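Local coordinates for protein glyceraldehyde-3-phosphate dehydrogenase (Sulfolobus solfataricus, PDB 1B7G) that oxidises and phosphorylates D-glyceraldehyde 3-phosphate to 1,3-bisphosphoglycerate in glycolysis, reducing NADP or NAD with a marked preference for NADP, at residues Leu28-Thr34 and Ile48-Pro53; Lys156-Val160 and Asn203-Ala207; Asn273-Val278 and His299-Ile303. The protein carries 1 engineered substitution. All coordinates share one frame; numbering follows the deposited sequence.

Overall arrangement
Three contacts sample both parts of the subunit. Interaction 1 pairs two strands at one edge of the parallel, nucleotide-binding sheet, and its Lys33 lies about 9 Å, side chain to side chain, from Thr11, a probable NAD site. Interaction 2 begins a parallel strand pair in the mixed sheet of the C-terminal domain, on the opposite side of the chain's centre; the centres of the two are about 41 Å apart. Interaction 3, about 24 Å from the first and 25 Å from the second between centres, joins two loops nearer the chain's centre in space. There the side chain of Ile303 comes within about 4 Å of that of the catalytic Cys139. None of the three touches another.

Interaction 1: residues Leu28-Thr34 and Ile48-Pro53; sequences LVGVAKT and IRIYVP. Engineered in segment 48-53: Val52 (natural residue Leu). Unlike the reference sequence in segment 48-53: Ile48 (reference Tyr). With SO4 (sulfate ion), chain E.
Gly30 passes beside Tyr51 with a backbone, phi 164° and psi 175°, at which a side chain would collide with the preceding carbonyl; a CB here would also run into Tyr51 CE1 and Arg49 O. Without one, Gly30 CA sits 4.0 Å from Tyr51 CE1, approaching the ring obliquely. CG of Tyr51 stands anti to its own carbonyl carbon (chi1 -62°), which turns the ring back along 28-34, with Val31 O near the ring plane at its edge. Three backbone bonds join the segments: Val31 N to Arg49 O, Tyr51 N to Val31 O at 2.9 Å, and Lys33 N to Tyr51 O. This is the parallel pairing of a beta-alpha-beta unit, strand 26-32, helix 38-45 and strand 50-51, at the edge of the Rossmann-type sheet; strand 2-7 flanks 26-32 on its other side. On the face carrying Val31 and Ile50, CG2 of Ile48 lies 3.7 Å from Val31 CG1 and also reaches Leu28 CD2, the Leu28 and Ile48 side chains meeting at about a right angle. Helix 11-21 packs against Leu28 and Val31, whereas helix 71-77 packs against Ala32 and Tyr51. A water accepts from Arg49 N and donates weakly to Val29 O. Farther along, the engineered Val52 puts CG2 3.5 Å from Lys33 O, and Pro53 CG rests 3.7 Å from Thr34 OG1. A sulfate, probably from the crystallisation liquor, accepts from Thr34 N at its O1 (3.0 Å) and bonds Ser35 OG; Lys33, its chain bent, lays CD and CE along O1 and adds a weak bond from NZ to O2.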
loop_
_atom_site.group_PDB
_atom_site.type_symbol
_atom_site.label_atom_id
_atom_site.label_comp_id
_atom_site.label_asym_id
_atom_site.label_seq_id
_atom_site.Cartn_x
_atom_site.Cartn_y
_atom_site.Cartn_z
ATOM N N LEU A 28 -12.136 -3.723 21.983
ATOM C CA LEU A 28 -13.087 -3.612 20.888
ATOM C C LEU A 28 -14.257 -4.572 21.106
ATOM O O LEU A 28 -14.077 -5.782 21.003
ATOM C CB LEU A 28 -12.421 -3.927 19.552
ATOM C CG LEU A 28 -13.354 -3.919 18.326
ATOM C CD1 LEU A 28 -13.874 -2.523 18.011
ATOM C CD2 LEU A 28 -12.589 -4.465 17.116
ATOM N N VAL A 29 -15.452 -4.039 21.259
ATOM C CA VAL A 29 -16.644 -4.861 21.461
ATOM C C VAL A 29 -17.076 -5.473 20.151
ATOM O O VAL A 29 -17.519 -6.618 20.069
ATOM C CB VAL A 29 -17.809 -4.025 22.045
ATOM C CG1 VAL A 29 -19.134 -4.744 21.918
ATOM C CG2 VAL A 29 -17.540 -3.679 23.508
ATOM N N GLY A 30 -16.985 -4.686 19.068
ATOM C CA GLY A 30 -17.445 -5.209 17.774
ATOM C C GLY A 30 -17.609 -4.006 16.823
ATOM O O GLY A 30 -17.374 -2.868 17.241
ATOM N N VAL A 31 -17.915 -4.283 15.564
ATOM C CA VAL A 31 -18.047 -3.227 14.553
ATOM C C VAL A 31 -19.373 -3.376 13.822
ATOM O O VAL A 31 -19.892 -4.482 13.688
ATOM C CB VAL A 31 -16.906 -3.263 13.520
ATOM C CG1 VAL A 31 -15.542 -3.245 14.185
ATOM C CG2 VAL A 31 -16.967 -4.462 12.587
ATOM N N ALA A 32 -19.888 -2.261 13.298
ATOM C CA ALA A 32 -21.176 -2.295 12.606
ATOM C C ALA A 32 -21.006 -1.990 11.116
ATOM O O ALA A 32 -20.244 -1.087 10.729
ATOM C CB ALA A 32 -22.137 -1.350 13.288
ATOM N N LYS A 33 -21.714 -2.755 10.289
ATOM C CA LYS A 33 -21.551 -2.652 8.828
ATOM C C LYS A 33 -22.809 -3.081 8.089
ATOM O O LYS A 33 -23.540 -3.928 8.623
ATOM C CB LYS A 33 -20.402 -3.596 8.462
ATOM C CG LYS A 33 -20.182 -3.780 6.978
ATOM C CD LYS A 33 -19.202 -2.794 6.395
ATOM C CE LYS A 33 -18.846 -3.164 4.951
ATOM N NZ LYS A 33 -18.068 -2.074 4.304
ATOM N N THR A 34 -23.108 -2.528 6.918
ATOM C CA THR A 34 -24.327 -2.900 6.216
ATOM C C THR A 34 -24.135 -3.964 5.145
ATOM O O THR A 34 -25.006 -4.840 5.010
ATOM C CB THR A 34 -25.038 -1.688 5.580
ATOM O OG1 THR A 34 -25.425 -0.780 6.609
ATOM C CG2 THR A 34 -26.298 -2.135 4.857
ATOM N N ILE A 48 -13.244 -10.379 14.572
ATOM C CA ILE A 48 -14.019 -9.195 14.944
ATOM C C ILE A 48 -15.504 -9.481 14.808
ATOM O O ILE A 48 -16.000 -9.972 13.796
ATOM C CB ILE A 48 -13.568 -7.991 14.070
ATOM C CG1 ILE A 48 -12.093 -7.677 14.359
ATOM C CG2 ILE A 48 -14.435 -6.780 14.397
ATOM C CD1 ILE A 48 -11.460 -6.745 13.317
ATOM N N ARG A 49 -16.261 -9.205 15.847
ATOM C CA ARG A 49 -17.707 -9.382 15.852
ATOM C C ARG A 49 -18.375 -8.305 14.991
ATOM O O ARG A 49 -18.149 -7.111 15.237
ATOM C CB ARG A 49 -18.235 -9.262 17.284
ATOM C CG ARG A 49 -17.915 -10.507 18.126
ATOM C CD ARG A 49 -18.489 -10.347 19.538
ATOM N NE ARG A 49 -18.011 -11.405 20.402
ATOM C CZ ARG A 49 -18.048 -11.519 21.713
ATOM N NH1 ARG A 49 -18.571 -10.584 22.496
ATOM N NH2 ARG A 49 -17.536 -12.617 22.265
ATOM N N ILE A 50 -19.194 -8.731 14.056
ATOM C CA ILE A 50 -19.911 -7.829 13.180
ATOM C C ILE A 50 -21.399 -7.761 13.467
ATOM O O ILE A 50 -22.107 -8.764 13.502
ATOM C CB ILE A 50 -19.743 -8.226 11.700
ATOM C CG1 ILE A 50 -18.252 -8.319 11.353
ATOM C CG2 ILE A 50 -20.475 -7.208 10.820
ATOM C CD1 ILE A 50 -18.026 -8.904 9.972
ATOM N N TYR A 51 -21.873 -6.551 13.700
ATOM C CA TYR A 51 -23.263 -6.266 13.996
ATOM C C TYR A 51 -23.855 -5.527 12.793
ATOM O O TYR A 51 -23.118 -4.783 12.126
ATOM C CB TYR A 51 -23.382 -5.454 15.253
ATOM C CG TYR A 51 -22.867 -6.117 16.516
ATOM C CD1 TYR A 51 -21.524 -6.293 16.752
ATOM C CD2 TYR A 51 -23.773 -6.523 17.501
ATOM C CE1 TYR A 51 -21.074 -6.892 17.920
ATOM C CE2 TYR A 51 -23.330 -7.102 18.684
ATOM C CZ TYR A 51 -21.981 -7.290 18.885
ATOM O OH TYR A 51 -21.519 -7.866 20.058
ATOM N N VAL A 52 -25.097 -5.796 12.466
ATOM C CA VAL A 52 -25.729 -5.292 11.251
ATOM C C VAL A 52 -27.098 -4.698 11.553
ATOM O O VAL A 52 -27.821 -5.260 12.376
ATOM C CB VAL A 52 -25.944 -6.470 10.278
ATOM C CG1 VAL A 52 -26.753 -6.006 9.047
ATOM C CG2 VAL A 52 -24.626 -7.064 9.783
ATOM N N PRO A 53 -27.495 -3.640 10.850
ATOM C CA PRO A 53 -28.807 -3.050 11.041
ATOM C C PRO A 53 -29.893 -4.090 10.810
ATOM O O PRO A 53 -29.884 -4.784 9.799
ATOM C CB PRO A 53 -28.903 -1.938 10.001
ATOM C CG PRO A 53 -27.503 -1.667 9.591
ATOM C CD PRO A 53 -26.710 -2.924 9.829
HETATM S S SO4 E . -21.617 -0.503 3.642
HETATM O O1 SO4 E . -21.425 -1.631 4.606
HETATM O O2 SO4 E . -20.539 -0.553 2.593
HETATM O O3 SO4 E . -21.530 0.800 4.369
HETATM O O4 SO4 E . -22.955 -0.607 2.980
HETATM O O HOH W 1 -15.193 -7.923 18.520
#

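Interaction 2: residues Lys156-Val160 and Asn203-Ala207. Unlike the reference sequence in segment 156-160: Lys159 (reference Asn).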
loop_
_atom_site.group_PDB
_atom_site.type_symbol
_atom_site.label_atom_id
_atom_site.label_comp_id
_atom_site.label_asym_id
_atom_site.label_seq_id
_atom_site.Cartn_x
_atom_site.Cartn_y
_atom_site.Cartn_z
ATOM N N LYS A 156 1.719 33.866 18.597
ATOM C CA LYS A 156 0.287 33.735 18.392
ATOM C C LYS A 156 -0.097 33.799 16.909
ATOM O O LYS A 156 0.284 34.758 16.231
ATOM C CB LYS A 156 -0.437 34.871 19.122
ATOM C CG LYS A 156 -1.916 34.560 19.268
ATOM C CD LYS A 156 -2.654 35.676 19.979
ATOM C CE LYS A 156 -4.155 35.554 19.744
ATOM N NZ LYS A 156 -4.661 34.192 20.031
ATOM N N VAL A 157 -0.888 32.853 16.436
ATOM C CA VAL A 157 -1.364 32.855 15.059
ATOM C C VAL A 157 -2.532 33.829 14.969
ATOM O O VAL A 157 -3.579 33.676 15.601
ATOM C CB VAL A 157 -1.789 31.458 14.570
ATOM C CG1 VAL A 157 -2.458 31.504 13.214
ATOM C CG2 VAL A 157 -0.539 30.566 14.579
ATOM N N GLU A 158 -2.304 34.858 14.164
ATOM C CA GLU A 158 -3.310 35.910 14.044
ATOM C C GLU A 158 -4.166 35.744 12.811
ATOM O O GLU A 158 -5.330 36.153 12.792
ATOM C CB GLU A 158 -2.534 37.251 14.011
ATOM C CG GLU A 158 -1.850 37.517 15.340
ATOM C CD GLU A 158 -2.842 37.812 16.454
ATOM O OE1 GLU A 158 -4.068 37.811 16.200
ATOM O OE2 GLU A 158 -2.401 38.046 17.590
ATOM N N LYS A 159 -3.594 35.094 11.789
ATOM C CA LYS A 159 -4.332 34.902 10.551
ATOM C C LYS A 159 -3.833 33.721 9.712
ATOM O O LYS A 159 -2.674 33.425 9.636
ATOM C CB LYS A 159 -4.237 36.189 9.690
ATOM C CG LYS A 159 -5.301 36.152 8.595
ATOM C CD LYS A 159 -5.079 37.184 7.523
ATOM C CE LYS A 159 -5.223 38.600 8.042
ATOM N NZ LYS A 159 -5.300 39.569 6.906
ATOM N N VAL A 160 -4.800 33.004 9.103
ATOM C CA VAL A 160 -4.478 31.864 8.255
ATOM C C VAL A 160 -5.220 32.003 6.916
ATOM O O VAL A 160 -6.440 32.174 6.916
ATOM C CB VAL A 160 -4.905 30.510 8.870
ATOM C CG1 VAL A 160 -4.658 29.341 7.879
ATOM C CG2 VAL A 160 -4.164 30.199 10.157
ATOM N N ASN A 203 -11.754 32.359 17.672
ATOM C CA ASN A 203 -11.685 33.709 17.058
ATOM C C ASN A 203 -10.596 33.863 16.028
ATOM O O ASN A 203 -10.095 34.982 15.793
ATOM C CB ASN A 203 -11.551 34.726 18.204
ATOM C CG ASN A 203 -12.756 34.682 19.140
ATOM O OD1 ASN A 203 -13.896 34.846 18.701
ATOM N ND2 ASN A 203 -12.513 34.432 20.420
ATOM N N LEU A 204 -10.132 32.778 15.431
ATOM C CA LEU A 204 -9.028 32.884 14.486
ATOM C C LEU A 204 -9.560 33.401 13.143
ATOM O O LEU A 204 -10.590 32.905 12.685
ATOM C CB LEU A 204 -8.323 31.550 14.282
ATOM C CG LEU A 204 -7.294 31.548 13.124
ATOM C CD1 LEU A 204 -6.158 32.526 13.415
ATOM C CD2 LEU A 204 -6.767 30.126 12.964
ATOM N N ASP A 205 -8.857 34.344 12.575
ATOM C CA ASP A 205 -9.288 34.872 11.242
ATOM C C ASP A 205 -8.685 33.908 10.189
ATOM O O ASP A 205 -7.493 33.974 9.883
ATOM C CB ASP A 205 -8.712 36.274 11.103
ATOM C CG ASP A 205 -8.849 36.902 9.734
ATOM O OD1 ASP A 205 -9.349 36.280 8.782
ATOM O OD2 ASP A 205 -8.447 38.068 9.557
ATOM N N ILE A 206 -9.506 33.027 9.667
ATOM C CA ILE A 206 -9.030 32.008 8.713
ATOM C C ILE A 206 -9.983 31.932 7.523
ATOM O O ILE A 206 -11.200 32.056 7.640
ATOM C CB ILE A 206 -8.867 30.597 9.342
ATOM C CG1 ILE A 206 -8.553 29.533 8.281
ATOM C CG2 ILE A 206 -10.162 30.223 10.056
ATOM C CD1 ILE A 206 -8.013 28.199 8.810
ATOM N N ALA A 207 -9.373 31.802 6.326
ATOM C CA ALA A 207 -10.191 31.604 5.144
ATOM C C ALA A 207 -9.506 30.535 4.308
ATOM O O ALA A 207 -8.280 30.450 4.227
ATOM C CB ALA A 207 -10.456 32.933 4.401
HETATM O O HOH W 2 -7.481 36.114 14.319
#
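Val160 uses both its backbone polar atoms across the contact: its N donates to Asp205 O at 3.0 Å, and its O accepts from Ala207 N. The same two oxygens also receive CA-H contacts, Ile206 CA on Val160 O and Lys159 CA on Asp205 O. Before this point a water links the chains: it accepts from Asp205 N at 2.8 Å and donates to Glu158 O and, with a longer bond, to Asn203 O. Leu204 O takes a hydrogen bond from the side chain of Asn198, and Val157 N gives one to Asn152 OD1. The pairing is parallel, strands 157-167 and 205-213 lying side by side in the mixed sheet of the C-terminal domain, with their axes 21° apart here. On its other flank strand 157-167 meets 219-227, where Glu158 and Lys159 share Thr226 as their partner, a classic beta bulge. Asp205 and Lys159 extend side by side in the same direction, but NZ of Lys159 remains 4.4 Å from Asp205 OD2, too far for a salt bridge, and Lys159 CE comes nearer to Asp205 OD2, at 3.6 Å. The firmer ionic partner of Asp205 is Arg161, which its OD1 meets in a salt bridge. Val160 and Ile206 also run alongside each other, Val160 CG1 against Ile206 CD1 at 3.7 Å. Leu204, with chi1 of 171° carrying CG away from the backbone N, spreads its methyls between Val157 CG1, met by CD1, and Val160 CG2, met by CD2. Ile148 of helix 139-152 packs against Val157, Val160 and Leu204, while Ile206 lies against Ala194, a probable substrate-binding residue.

Interaction 3: residues Asn273-Val278 and His299-Ile303; sequences NDIPEV and HQESI
Both segments run as loop, 273-278 up to the strand that starts at Val278, and the backbones come closest at Pro276 and Ile303, with CA atoms 4.0 Å apart. His299, its CG anti to N (chi1 -179°), turns its ring toward 273-278, where His299 ND1 accepts from Ile275 N at 3.2 Å; the bond is straight (174°), though its donor is tilted 33° from the ring plane. ND1 also shares a hydrogen bond with Ser302 OG. His299 NE2 donates, close to the ring plane, to the anti lone pair of Glu301 OE1 (2.6 Å), which should restrain the ring's rotation. Asp274 OD1 sits 3.2 Å from His299 CE1 at the ring edge; Asp274 OD2 is salt-bridged to Arg15, and Glu301 OE2 to Arg266 of the second subunit. An alanine in place of His299 is likely to leave Ile275 N and Glu301 OE1 without these partners and open a gap beside Asp274. A water accepts from His299 N and donates to Ile275 O and Glu277 O. Ile303 CD1 meets Val278 CG2 at 3.9 Å. Ile303 packs on the catalytic Cys139, and Gln300 probably binds NAD, consistent with loops bordering the cofactor and active site of a glyceraldehyde-3-phosphate dehydrogenase.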
loop_
_atom_site.group_PDB
_atom_site.type_symbol
_atom_site.label_atom_id
_atom_site.label_comp_id
_atom_site.label_asym_id
_atom_site.label_seq_id
_atom_site.Cartn_x
_atom_site.Cartn_y
_atom_site.Cartn_z
ATOM N N ASN A 273 0.300 0.956 4.962
ATOM C CA ASN A 273 1.020 2.061 4.403
ATOM C C ASN A 273 0.483 3.388 4.977
ATOM O O ASN A 273 0.761 4.409 4.345
ATOM C CB ASN A 273 0.987 2.176 2.867
ATOM C CG ASN A 273 0.716 0.931 2.096
ATOM O OD1 ASN A 273 -0.136 0.905 1.193
ATOM N ND2 ASN A 273 1.335 -0.184 2.500
ATOM N N ASP A 274 -0.110 3.423 6.162
ATOM C CA ASP A 274 -0.650 4.631 6.757
ATOM C C ASP A 274 0.405 5.615 7.216
ATOM O O ASP A 274 1.454 5.278 7.747
ATOM C CB ASP A 274 -1.589 4.314 7.958
ATOM C CG ASP A 274 -2.879 3.703 7.469
ATOM O OD1 ASP A 274 -3.108 3.712 6.221
ATOM O OD2 ASP A 274 -3.679 3.215 8.283
ATOM N N ILE A 275 0.135 6.911 6.977
ATOM C CA ILE A 275 1.002 7.967 7.507
ATOM C C ILE A 275 0.059 8.981 8.164
ATOM O O ILE A 275 -0.401 9.946 7.533
ATOM C CB ILE A 275 1.871 8.672 6.495
ATOM C CG1 ILE A 275 2.833 7.732 5.742
ATOM C CG2 ILE A 275 2.664 9.847 7.084
ATOM C CD1 ILE A 275 3.560 8.427 4.601
ATOM N N PRO A 276 -0.222 8.784 9.455
ATOM C CA PRO A 276 -1.179 9.602 10.154
ATOM C C PRO A 276 -0.687 11.003 10.502
ATOM O O PRO A 276 -1.464 11.825 11.013
ATOM C CB PRO A 276 -1.505 8.832 11.425
ATOM C CG PRO A 276 -0.757 7.537 11.358
ATOM C CD PRO A 276 0.255 7.622 10.267
ATOM N N GLU A 277 0.593 11.263 10.404
ATOM C CA GLU A 277 1.193 12.531 10.720
ATOM C C GLU A 277 1.046 13.575 9.597
ATOM O O GLU A 277 1.055 13.186 8.421
ATOM C CB GLU A 277 2.692 12.348 10.970
ATOM C CG GLU A 277 2.993 11.343 12.119
ATOM C CD GLU A 277 3.063 9.900 11.664
ATOM O OE1 GLU A 277 2.880 9.625 10.451
ATOM O OE2 GLU A 277 3.299 9.011 12.527
ATOM N N VAL A 278 1.041 14.844 9.955
ATOM C CA VAL A 278 1.044 15.926 8.930
ATOM C C VAL A 278 2.427 15.943 8.328
ATOM O O VAL A 278 3.396 15.923 9.111
ATOM C CB VAL A 278 0.694 17.296 9.557
ATOM C CG1 VAL A 278 0.847 18.460 8.566
ATOM C CG2 VAL A 278 -0.758 17.278 10.034
ATOM N N HIS A 299 -2.346 12.390 4.745
ATOM C CA HIS A 299 -2.853 11.058 4.384
ATOM C C HIS A 299 -4.234 10.905 4.977
ATOM O O HIS A 299 -4.397 10.593 6.181
ATOM C CB HIS A 299 -1.920 9.924 4.813
ATOM C CG HIS A 299 -2.467 8.573 4.388
ATOM N ND1 HIS A 299 -2.433 7.467 5.198
ATOM C CD2 HIS A 299 -3.092 8.175 3.267
ATOM C CE1 HIS A 299 -3.010 6.447 4.604
ATOM N NE2 HIS A 299 -3.402 6.848 3.400
ATOM N N GLN A 300 -5.248 11.075 4.137
ATOM C CA GLN A 300 -6.619 11.158 4.597
ATOM C C GLN A 300 -7.154 9.841 5.145
ATOM O O GLN A 300 -8.117 9.887 5.907
ATOM C CB GLN A 300 -7.640 11.666 3.574
ATOM C CG GLN A 300 -7.850 10.729 2.385
ATOM C CD GLN A 300 -6.634 10.565 1.527
ATOM O OE1 GLN A 300 -5.727 11.421 1.433
ATOM N NE2 GLN A 300 -6.522 9.425 0.840
ATOM N N GLU A 301 -6.571 8.717 4.736
ATOM C CA GLU A 301 -7.135 7.471 5.294
ATOM C C GLU A 301 -6.835 7.297 6.788
ATOM O O GLU A 301 -7.560 6.543 7.447
ATOM C CB GLU A 301 -6.565 6.286 4.514
ATOM C CG GLU A 301 -7.034 6.300 3.028
ATOM C CD GLU A 301 -6.305 5.129 2.316
ATOM O OE1 GLU A 301 -5.068 5.195 2.189
ATOM O OE2 GLU A 301 -6.978 4.166 1.958
ATOM N N SER A 302 -5.794 7.921 7.279
ATOM C CA SER A 302 -5.366 7.683 8.656
ATOM C C SER A 302 -5.186 8.855 9.587
ATOM O O SER A 302 -5.006 8.579 10.798
ATOM C CB SER A 302 -4.024 6.940 8.570
ATOM O OG SER A 302 -2.971 7.715 8.087
ATOM N N ILE A 303 -5.079 10.093 9.148
ATOM C CA ILE A 303 -4.803 11.193 10.054
ATOM C C ILE A 303 -5.724 11.283 11.256
ATOM O O ILE A 303 -5.202 11.515 12.364
ATOM C CB ILE A 303 -4.737 12.561 9.323
ATOM C CG1 ILE A 303 -4.429 13.649 10.369
ATOM C CG2 ILE A 303 -6.047 12.800 8.553
ATOM C CD1 ILE A 303 -3.940 14.973 9.738
HETATM O O HOH W 3 -1.547 12.408 7.419
#